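PDB 6L6J: Oxidored_FMN domain-containing protein from [Pseudomonas] geniculata N1, which probably oxidises the amine 6-hydroxypseudooxynicotine in nicotine breakdown, using flavin mononucleotide and a [4Fe-4S] cluster as its redox cofactors. Local coordinates for residues L58-I63 with S67-L72; D74-M77 with K81-E84; R432-S437 with L541-C546. All blocks are in the same frame, centred on the assembly; numbering follows the deposited sequence.

Contact 1. Residues L58-I63 with S67-L72; sequences LEETMI and SDHAPL. With FMN (flavin mononucleotide), chain B.
The carboxylate of E60 and the imidazole of H69 carry this contact through a histidine-carboxylate hydrogen bond. ND1 of H69 donates to OE2 of E60 over 2.8 Å. The two flat groups are parallel within 5° but stepped rather than coplanar, so ND1 meets the syn side of OE2 from somewhat out of plane and the bond is bent (140°). With CG set between the backbone N and the carbonyl carbon (chi1 52°) and the chain extended beyond it, E60 reaches across to the loop. On the other nitrogen of the ring, NE2 is hydrogen-bonded to S110 OG, so H69 is gripped at both of its nitrogens. Replacing E60 with an alanine removes the carboxylate, which is likely to leave ND1 of H69 without this acceptor and the ring less firmly fixed in rotation.

The same residue, seen to bind FMN, faces the cofactor through its main chain: E60 N makes a weak hydrogen bond of 3.4 Å to O4 of the flavin. One residue thus joins the FMN pocket to the 67-72 loop. That loop is shaped by an Asx turn, in which D68 OD1 accepts from A70 N at 3.1 Å.

A lighter contact comes from L72, whose methyl CD2 lies beside OE2 of E60 at 4.0 Å.

In the eight-stranded TIM-type (beta/alpha)8 barrel of this flavin oxidoreductase family, E60 and M62 lie on strand 55-62, which the 67-72 loop follows; neighbouring strand 99-105 touches both through A105. I63 packs on W151 of helix 142-162, L58 on L86 of helix 83-94.

Contact 2. Residues D74-M77 with K81-E84; sequences DPRM and KYIE. With SO4 (sulfate ion), chain G.
R76 runs over the ring of Y82 and touches it twice, first with its aliphatic root and then with its charged end. CB makes a CH-pi contact, 3.9 Å from the ring centroid and only 11° off the ring normal. The opposite face is covered from within 81-84: K81, its CG set between the backbone N and the carbonyl carbon, holds that atom over the centre of the neighbouring ring. The phenol is therefore clasped between two aliphatic stems, and Y78 adds an edge-to-face ring contact. R76 belongs to the loop after strand 55-62 and Y82 to the turn leading into helix 83-94, so the contact ties this connection of the barrel to the start of its helix.

Hydrogen bonds gather at the phenol oxygen. NH1 of R76 donates to Y82 OH at 3.0 Å, from a guanidinium turned 84° to the ring, and the angle of 132° makes this a bent bond. NZ of K81 donates to the same Y82 OH, also at 3.0 Å.

Both cations go on to a sulfate, probably supplied by the crystallisation liquor: R76 NH1 reaches its O3 at 3.3 Å and K81 NZ its O1 at 3.2 Å. Y82 OH thus accepts from both cations, while R76 NH1 and K81 NZ stay 5.5 Å apart; the site can hold an anion, which need not imply a natural ligand.

Contact 3. Residues R432-S437 with L541-C546; sequences RLPRLS and LARAGC. With SO4 (sulfate ion), chain E.
P434 points its CB corner at the face of the R543 guanidinium, 3.4 Å above the plane and over its centre. The closest pair is P434 CB to R543 CZ, at 3.5 Å. R543 gets there by an extended chain, CG anti to the carbonyl carbon (chi1 -70°), and the arginine chain and the proline run antiparallel alongside one another.

R435 comes to the edge of the same group, its NH1 3.7 Å from NH2 of R543, with the two guanidinium planes 86° apart. D539, whose carboxylate forms salt bridges with R543 NE and R435 NH1, probably offsets the two like charges. R435 is further held through NE by the carbonyl of R271. At the start of 432-437, R432 NE donates at 2.7 Å to O2 of a sulfate, probably from the crystallisation liquor, lying at the edge of its guanidinium.

Each backbone presents its side chains from a tight turn. A type II turn from L433 to L436 places P434 and R435 at its corner, closed by L436 N to L433 O at 3.3 Å. Opposite it, R543 leads into a Schellman motif at G545, with C546 N bonded to L541 O at 3.1 Å.

At this surface the Rossmann-like nucleotide-binding region meets the OYE-like second alpha/beta domain. The turn lies between helices 426-430 and 441-450, and its L433 packs on M533 and V536 of helix 533-542, while L541 of that helix faces strands 522-527 and 547-552.

Overall arrangement
Contacts 1 and 2 are successive pieces of one connection in the FMN-binding barrel, running from strand 55-62 to helix 83-94, with centres 11 Å apart. They touch directly: M62 O and M77 N are 3.0 Å apart, a probable hydrogen bond, and the carboxylates of E60 and D74 lie close together. Contact 1 borders the flavin, whereas the R76 side chain of contact 2 stands about 13 Å from it. Contact 3 lies across the chain's centre, 39 Å from contact 1 and 48 Å from contact 2 between centres, joining two other domains. Even so, its R435 side chain is about 12 Å from that of C347, a ligand of the iron-sulfur cluster.

Contact 1. Residues L58-I63 with S67-L72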
loop_
_atom_site.group_PDB
_atom_site.type_symbol
_atom_site.label_atom_id
_atom_site.label_comp_id
_atom_site.label_asym_id
_atom_site.label_seq_id
_atom_site.Cartn_x
_atom_site.Cartn_y
_atom_site.Cartn_z
ATOM N N LEU A 58 -9.475 -1.484 -13.885
ATOM C CA LEU A 58 -10.343 -1.723 -12.703
ATOM C C LEU A 58 -9.886 -3.018 -12.060
ATOM O O LEU A 58 -9.375 -3.894 -12.800
ATOM C CB LEU A 58 -11.818 -1.738 -13.104
ATOM C CG LEU A 58 -12.572 -0.483 -12.685
ATOM C CD1 LEU A 58 -11.817 0.773 -13.090
ATOM C CD2 LEU A 58 -13.989 -0.479 -13.255
ATOM N N GLU A 59 -10.029 -3.062 -10.732
ATOM C CA GLU A 59 -9.585 -4.149 -9.823
ATOM C C GLU A 59 -10.455 -5.393 -10.057
ATOM O O GLU A 59 -11.282 -5.388 -11.014
ATOM C CB GLU A 59 -9.678 -3.669 -8.371
ATOM C CG GLU A 59 -11.098 -3.380 -7.885
ATOM C CD GLU A 59 -11.475 -1.902 -7.752
ATOM O OE1 GLU A 59 -11.190 -1.138 -8.708
ATOM O OE2 GLU A 59 -12.085 -1.508 -6.698
ATOM N N GLU A 60 -10.287 -6.417 -9.210
ATOM C CA GLU A 60 -11.028 -7.705 -9.309
ATOM C C GLU A 60 -12.519 -7.402 -9.483
ATOM O O GLU A 60 -13.112 -6.841 -8.586
ATOM C CB GLU A 60 -10.728 -8.634 -8.132
ATOM C CG GLU A 60 -10.906 -8.025 -6.749
ATOM C CD GLU A 60 -10.774 -9.063 -5.643
ATOM O OE1 GLU A 60 -10.148 -10.151 -5.898
ATOM O OE2 GLU A 60 -11.303 -8.803 -4.537
ATOM N N THR A 61 -13.069 -7.690 -10.659
ATOM C CA THR A 61 -14.473 -7.374 -11.020
ATOM C C THR A 61 -15.273 -8.678 -11.042
ATOM O O THR A 61 -15.056 -9.494 -11.963
ATOM C CB THR A 61 -14.506 -6.617 -12.346
ATOM O OG1 THR A 61 -13.825 -5.397 -12.063
ATOM C CG2 THR A 61 -15.904 -6.384 -12.872
ATOM N N MET A 62 -16.135 -8.880 -10.056
ATOM C CA MET A 62 -16.707 -10.214 -9.758
ATOM C C MET A 62 -17.623 -10.647 -10.902
ATOM O O MET A 62 -18.546 -9.874 -11.246
ATOM C CB MET A 62 -17.485 -10.168 -8.442
ATOM C CG MET A 62 -16.589 -9.802 -7.272
ATOM S SD MET A 62 -15.284 -11.023 -7.030
ATOM C CE MET A 62 -13.851 -10.213 -7.699
ATOM N N ILE A 63 -17.426 -11.856 -11.424
ATOM C CA ILE A 63 -18.200 -12.384 -12.591
ATOM C C ILE A 63 -19.479 -13.125 -12.174
ATOM O O ILE A 63 -20.206 -13.547 -13.084
ATOM C CB ILE A 63 -17.306 -13.279 -13.458
ATOM C CG1 ILE A 63 -16.934 -14.584 -12.755
ATOM C CG2 ILE A 63 -16.079 -12.505 -13.896
ATOM C CD1 ILE A 63 -16.475 -15.663 -13.703
ATOM N N SER A 67 -18.694 -15.368 -6.127
ATOM C CA SER A 67 -17.333 -14.790 -6.008
ATOM C C SER A 67 -17.367 -13.423 -5.319
ATOM O O SER A 67 -17.675 -12.441 -6.002
ATOM C CB SER A 67 -16.672 -14.692 -7.356
ATOM O OG SER A 67 -15.464 -13.969 -7.246
ATOM N N ASP A 68 -16.992 -13.351 -4.039
ATOM C CA ASP A 68 -16.633 -12.057 -3.394
ATOM C C ASP A 68 -15.606 -12.239 -2.273
ATOM O O ASP A 68 -15.351 -13.377 -1.830
ATOM C CB ASP A 68 -17.854 -11.309 -2.881
ATOM C CG ASP A 68 -18.647 -12.008 -1.802
ATOM O OD1 ASP A 68 -18.036 -12.401 -0.772
ATOM O OD2 ASP A 68 -19.878 -12.146 -2.005
ATOM N N HIS A 69 -14.984 -11.131 -1.895
ATOM C CA HIS A 69 -14.110 -10.977 -0.711
ATOM C C HIS A 69 -14.838 -10.070 0.297
ATOM O O HIS A 69 -14.155 -9.242 0.972
ATOM C CB HIS A 69 -12.740 -10.442 -1.158
ATOM C CG HIS A 69 -11.962 -11.430 -1.959
ATOM N ND1 HIS A 69 -11.721 -11.270 -3.297
ATOM C CD2 HIS A 69 -11.426 -12.618 -1.627
ATOM C CE1 HIS A 69 -11.059 -12.308 -3.754
ATOM N NE2 HIS A 69 -10.866 -13.140 -2.758
ATOM N N ALA A 70 -16.176 -10.186 0.381
ATOM C CA ALA A 70 -17.009 -9.438 1.345
ATOM C C ALA A 70 -16.340 -9.511 2.714
ATOM O O ALA A 70 -15.899 -10.570 3.142
ATOM C CB ALA A 70 -18.413 -9.984 1.410
ATOM N N PRO A 71 -16.293 -8.400 3.473
ATOM C CA PRO A 71 -17.050 -7.186 3.137
ATOM C C PRO A 71 -16.298 -6.110 2.322
ATOM O O PRO A 71 -16.764 -4.995 2.285
ATOM C CB PRO A 71 -17.372 -6.685 4.544
ATOM C CG PRO A 71 -16.124 -7.044 5.371
ATOM C CD PRO A 71 -15.507 -8.266 4.712
ATOM N N LEU A 72 -15.186 -6.458 1.658
ATOM C CA LEU A 72 -14.488 -5.547 0.700
ATOM C C LEU A 72 -15.419 -5.206 -0.475
ATOM O O LEU A 72 -15.888 -6.093 -1.184
ATOM C CB LEU A 72 -13.185 -6.209 0.222
ATOM C CG LEU A 72 -12.450 -5.521 -0.933
ATOM C CD1 LEU A 72 -12.009 -4.107 -0.564
ATOM C CD2 LEU A 72 -11.266 -6.347 -1.407
HETATM N N1 FMN B . -3.764 -7.044 -7.927
HETATM C C2 FMN B . -4.834 -7.662 -8.523
HETATM O O2 FMN B . -4.594 -8.495 -9.403
HETATM N N3 FMN B . -6.119 -7.405 -8.247
HETATM C C4 FMN B . -6.452 -6.487 -7.324
HETATM O O4 FMN B . -7.633 -6.255 -7.069
HETATM C C4A FMN B . -5.362 -5.779 -6.598
HETATM N N5 FMN B . -5.630 -4.847 -5.651
HETATM C C5A FMN B . -4.605 -4.177 -5.077
HETATM C C6 FMN B . -4.877 -3.166 -4.159
HETATM C C7 FMN B . -3.825 -2.474 -3.592
HETATM C C7M FMN B . -4.129 -1.447 -2.571
HETATM C C8 FMN B . -2.436 -2.765 -3.969
HETATM C C8M FMN B . -1.278 -2.051 -3.337
HETATM C C9 FMN B . -2.151 -3.754 -4.872
HETATM C C9A FMN B . -3.180 -4.475 -5.461
HETATM N N10 FMN B . -2.911 -5.459 -6.424
HETATM C C10 FMN B . -3.977 -6.110 -6.993
HETATM C "C1'" FMN B . -1.520 -5.807 -6.857
HETATM C "C2'" FMN B . -1.013 -4.808 -7.879
HETATM O "O2'" FMN B . -1.795 -4.979 -9.048
HETATM C "C3'" FMN B . 0.430 -5.012 -8.230
HETATM O "O3'" FMN B . 0.572 -6.278 -8.875
HETATM C "C4'" FMN B . 1.384 -4.943 -7.038
HETATM O "O4'" FMN B . 1.030 -3.833 -6.179
HETATM C "C5'" FMN B . 2.833 -4.849 -7.493
HETATM O "O5'" FMN B . 2.987 -3.654 -8.239
HETATM P P FMN B . 3.510 -2.299 -7.524
HETATM O O1P FMN B . 4.914 -2.598 -7.047
HETATM O O2P FMN B . 3.429 -1.303 -8.638
HETATM O O3P FMN B . 2.530 -2.034 -6.397
#

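Contact 2. Residues D74-M77 with K81-E84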
loop_
_atom_site.group_PDB
_atom_site.type_symbol
_atom_site.label_atom_id
_atom_site.label_comp_id
_atom_site.label_asym_id
_atom_site.label_seq_id
_atom_site.Cartn_x
_atom_site.Cartn_y
_atom_site.Cartn_z
ATOM N N ASP A 74 -16.157 -4.272 -4.166
ATOM C CA ASP A 74 -15.512 -4.471 -5.486
ATOM C C ASP A 74 -16.466 -4.073 -6.606
ATOM O O ASP A 74 -17.679 -4.064 -6.406
ATOM C CB ASP A 74 -15.145 -5.937 -5.711
ATOM C CG ASP A 74 -13.863 -6.331 -5.028
ATOM O OD1 ASP A 74 -13.137 -5.387 -4.605
ATOM O OD2 ASP A 74 -13.605 -7.574 -4.923
ATOM N N PRO A 75 -15.960 -3.780 -7.824
ATOM C CA PRO A 75 -16.802 -3.729 -9.013
ATOM C C PRO A 75 -17.445 -5.094 -9.262
ATOM O O PRO A 75 -16.886 -6.075 -8.825
ATOM C CB PRO A 75 -15.848 -3.399 -10.167
ATOM C CG PRO A 75 -14.675 -2.763 -9.487
ATOM C CD PRO A 75 -14.573 -3.431 -8.126
ATOM N N ARG A 76 -18.581 -5.107 -9.956
ATOM C CA ARG A 76 -19.317 -6.346 -10.325
ATOM C C ARG A 76 -19.732 -6.277 -11.798
ATOM O O ARG A 76 -20.110 -5.190 -12.276
ATOM C CB ARG A 76 -20.548 -6.503 -9.432
ATOM C CG ARG A 76 -20.245 -6.576 -7.941
ATOM C CD ARG A 76 -21.347 -5.939 -7.102
ATOM N NE ARG A 76 -21.412 -6.531 -5.786
ATOM C CZ ARG A 76 -22.513 -6.693 -5.068
ATOM N NH1 ARG A 76 -23.692 -6.297 -5.531
ATOM N NH2 ARG A 76 -22.433 -7.300 -3.895
ATOM N N MET A 77 -19.677 -7.409 -12.487
ATOM C CA MET A 77 -20.077 -7.519 -13.907
ATOM C C MET A 77 -20.853 -8.827 -14.086
ATOM O O MET A 77 -20.728 -9.436 -15.148
ATOM C CB MET A 77 -18.829 -7.454 -14.803
ATOM C CG MET A 77 -19.087 -6.989 -16.227
ATOM S SD MET A 77 -19.592 -5.268 -16.308
ATOM C CE MET A 77 -18.079 -4.567 -16.944
ATOM N N LYS A 81 -27.345 -4.605 -14.894
ATOM C CA LYS A 81 -27.615 -3.322 -14.192
ATOM C C LYS A 81 -26.290 -2.635 -13.862
ATOM O O LYS A 81 -26.323 -1.411 -13.628
ATOM C CB LYS A 81 -28.465 -3.536 -12.933
ATOM C CG LYS A 81 -27.771 -4.087 -11.682
ATOM C CD LYS A 81 -28.775 -4.356 -10.545
ATOM C CE LYS A 81 -28.163 -4.533 -9.166
ATOM N NZ LYS A 81 -28.076 -5.965 -8.753
ATOM N N TYR A 82 -25.178 -3.386 -13.871
ATOM C CA TYR A 82 -23.817 -2.883 -13.524
ATOM C C TYR A 82 -23.126 -2.242 -14.752
ATOM O O TYR A 82 -22.132 -1.472 -14.541
ATOM C CB TYR A 82 -22.988 -3.996 -12.875
ATOM C CG TYR A 82 -23.553 -4.548 -11.594
ATOM C CD1 TYR A 82 -23.785 -3.737 -10.486
ATOM C CD2 TYR A 82 -23.854 -5.898 -11.479
ATOM C CE1 TYR A 82 -24.312 -4.255 -9.305
ATOM C CE2 TYR A 82 -24.392 -6.425 -10.315
ATOM C CZ TYR A 82 -24.635 -5.601 -9.232
ATOM O OH TYR A 82 -25.168 -6.158 -8.100
ATOM N N ILE A 83 -23.654 -2.468 -15.972
ATOM C CA ILE A 83 -23.050 -1.995 -17.258
ATOM C C ILE A 83 -22.987 -0.461 -17.280
ATOM O O ILE A 83 -21.903 0.057 -17.501
ATOM C CB ILE A 83 -23.804 -2.529 -18.495
ATOM C CG1 ILE A 83 -23.677 -4.048 -18.624
ATOM C CG2 ILE A 83 -23.333 -1.813 -19.757
ATOM C CD1 ILE A 83 -24.448 -4.635 -19.776
ATOM N N GLU A 84 -24.111 0.225 -17.095
ATOM C CA GLU A 84 -24.187 1.705 -17.212
ATOM C C GLU A 84 -23.321 2.333 -16.118
ATOM O O GLU A 84 -22.509 3.209 -16.401
ATOM C CB GLU A 84 -25.645 2.189 -17.195
ATOM C CG GLU A 84 -25.872 3.467 -17.990
ATOM C CD GLU A 84 -25.308 4.755 -17.369
ATOM O OE1 GLU A 84 -24.205 5.225 -17.838
ATOM O OE2 GLU A 84 -25.981 5.326 -16.436
HETATM S S SO4 G . -27.448 -5.951 -4.376
HETATM O O1 SO4 G . -27.516 -5.251 -5.649
HETATM O O2 SO4 G . -28.775 -6.292 -3.933
HETATM O O3 SO4 G . -26.675 -7.156 -4.510
HETATM O O4 SO4 G . -26.831 -5.108 -3.388
#

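Contact 3. Residues R432-S437 with L541-C546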
loop_
_atom_site.group_PDB
_atom_site.type_symbol
_atom_site.label_atom_id
_atom_site.label_comp_id
_atom_site.label_asym_id
_atom_site.label_seq_id
_atom_site.Cartn_x
_atom_site.Cartn_y
_atom_site.Cartn_z
ATOM N N ARG A 432 16.686 6.233 9.613
ATOM C CA ARG A 432 18.019 5.631 9.916
ATOM C C ARG A 432 17.906 4.295 10.665
ATOM O O ARG A 432 18.957 3.665 10.870
ATOM C CB ARG A 432 18.854 6.616 10.741
ATOM C CG ARG A 432 19.433 7.768 9.926
ATOM C CD ARG A 432 19.721 8.939 10.824
ATOM N NE ARG A 432 20.501 9.967 10.168
ATOM C CZ ARG A 432 20.017 11.000 9.471
ATOM N NH1 ARG A 432 18.715 11.150 9.275
ATOM N NH2 ARG A 432 20.853 11.888 8.947
ATOM N N LEU A 433 16.703 3.880 11.083
ATOM C CA LEU A 433 16.482 2.538 11.690
ATOM C C LEU A 433 16.463 1.485 10.585
ATOM O O LEU A 433 16.070 1.769 9.456
ATOM C CB LEU A 433 15.160 2.513 12.459
ATOM C CG LEU A 433 15.104 3.345 13.733
ATOM C CD1 LEU A 433 13.703 3.305 14.310
ATOM C CD2 LEU A 433 16.127 2.868 14.751
ATOM N N PRO A 434 16.846 0.221 10.865
ATOM C CA PRO A 434 16.919 -0.800 9.824
ATOM C C PRO A 434 15.574 -0.997 9.103
ATOM O O PRO A 434 14.544 -1.125 9.745
ATOM C CB PRO A 434 17.314 -2.079 10.574
ATOM C CG PRO A 434 17.957 -1.583 11.842
ATOM C CD PRO A 434 17.190 -0.321 12.190
ATOM N N ARG A 435 15.670 -0.964 7.779
ATOM C CA ARG A 435 14.675 -1.257 6.706
ATOM C C ARG A 435 13.582 -0.191 6.638
ATOM O O ARG A 435 12.653 -0.399 5.852
ATOM C CB ARG A 435 14.245 -2.730 6.669
ATOM C CG ARG A 435 13.471 -3.296 7.837
ATOM C CD ARG A 435 13.924 -4.718 8.168
ATOM N NE ARG A 435 14.121 -5.517 6.978
ATOM C CZ ARG A 435 14.770 -6.677 6.905
ATOM N NH1 ARG A 435 15.267 -7.235 7.987
ATOM N NH2 ARG A 435 14.887 -7.301 5.743
ATOM N N LEU A 436 13.822 0.988 7.215
ATOM C CA LEU A 436 12.882 2.134 7.161
ATOM C C LEU A 436 13.462 3.254 6.306
ATOM O O LEU A 436 12.978 4.374 6.400
ATOM C CB LEU A 436 12.625 2.647 8.583
ATOM C CG LEU A 436 11.680 1.826 9.455
ATOM C CD1 LEU A 436 11.157 2.702 10.573
ATOM C CD2 LEU A 436 10.527 1.229 8.655
ATOM N N SER A 437 14.441 2.958 5.465
ATOM C CA SER A 437 15.216 3.964 4.693
ATOM C C SER A 437 14.322 4.693 3.692
ATOM O O SER A 437 14.375 5.944 3.681
ATOM C CB SER A 437 16.387 3.337 4.005
ATOM O OG SER A 437 17.209 4.345 3.480
ATOM N N LEU A 541 18.554 -4.141 17.396
ATOM C CA LEU A 541 19.192 -4.657 18.629
ATOM C C LEU A 541 19.873 -5.995 18.359
ATOM O O LEU A 541 20.985 -6.223 18.899
ATOM C CB LEU A 541 18.131 -4.830 19.709
ATOM C CG LEU A 541 17.613 -3.555 20.366
ATOM C CD1 LEU A 541 16.340 -3.865 21.133
ATOM C CD2 LEU A 541 18.658 -2.944 21.295
ATOM N N ALA A 542 19.235 -6.884 17.603
ATOM C CA ALA A 542 19.847 -8.189 17.259
ATOM C C ALA A 542 21.142 -7.900 16.465
ATOM O O ALA A 542 22.211 -8.492 16.794
ATOM C CB ALA A 542 18.866 -9.073 16.517
ATOM N N ARG A 543 21.081 -6.950 15.534
ATOM C CA ARG A 543 22.219 -6.550 14.667
ATOM C C ARG A 543 23.330 -5.857 15.458
ATOM O O ARG A 543 24.377 -5.681 14.889
ATOM C CB ARG A 543 21.774 -5.555 13.588
ATOM C CG ARG A 543 20.891 -6.154 12.512
ATOM C CD ARG A 543 20.714 -5.114 11.436
ATOM N NE ARG A 543 19.512 -5.317 10.642
ATOM C CZ ARG A 543 19.283 -4.749 9.468
ATOM N NH1 ARG A 543 20.190 -3.933 8.952
ATOM N NH2 ARG A 543 18.152 -5.004 8.828
ATOM N N ALA A 544 23.059 -5.364 16.663
ATOM C CA ALA A 544 24.087 -4.768 17.546
ATOM C C ALA A 544 24.804 -5.875 18.336
ATOM O O ALA A 544 25.847 -5.567 18.948
ATOM C CB ALA A 544 23.463 -3.747 18.455
ATOM N N GLY A 545 24.273 -7.108 18.310
ATOM C CA GLY A 545 24.822 -8.283 19.005
ATOM C C GLY A 545 24.033 -8.661 20.249
ATOM O O GLY A 545 24.445 -9.637 20.927
ATOM N N CYS A 546 22.943 -7.950 20.574
ATOM C CA CYS A 546 22.021 -8.349 21.681
ATOM C C CYS A 546 21.226 -9.592 21.268
ATOM O O CYS A 546 20.869 -9.698 20.094
ATOM C CB CYS A 546 21.023 -7.267 22.069
ATOM S SG CYS A 546 21.764 -5.648 22.363
HETATM S S SO4 E . 24.485 10.202 10.149
HETATM O O1 SO4 E . 24.834 10.816 8.864
HETATM O O2 SO4 E . 23.119 10.573 10.540
HETATM O O3 SO4 E . 24.567 8.749 10.017
HETATM O O4 SO4 E . 25.423 10.657 11.172
#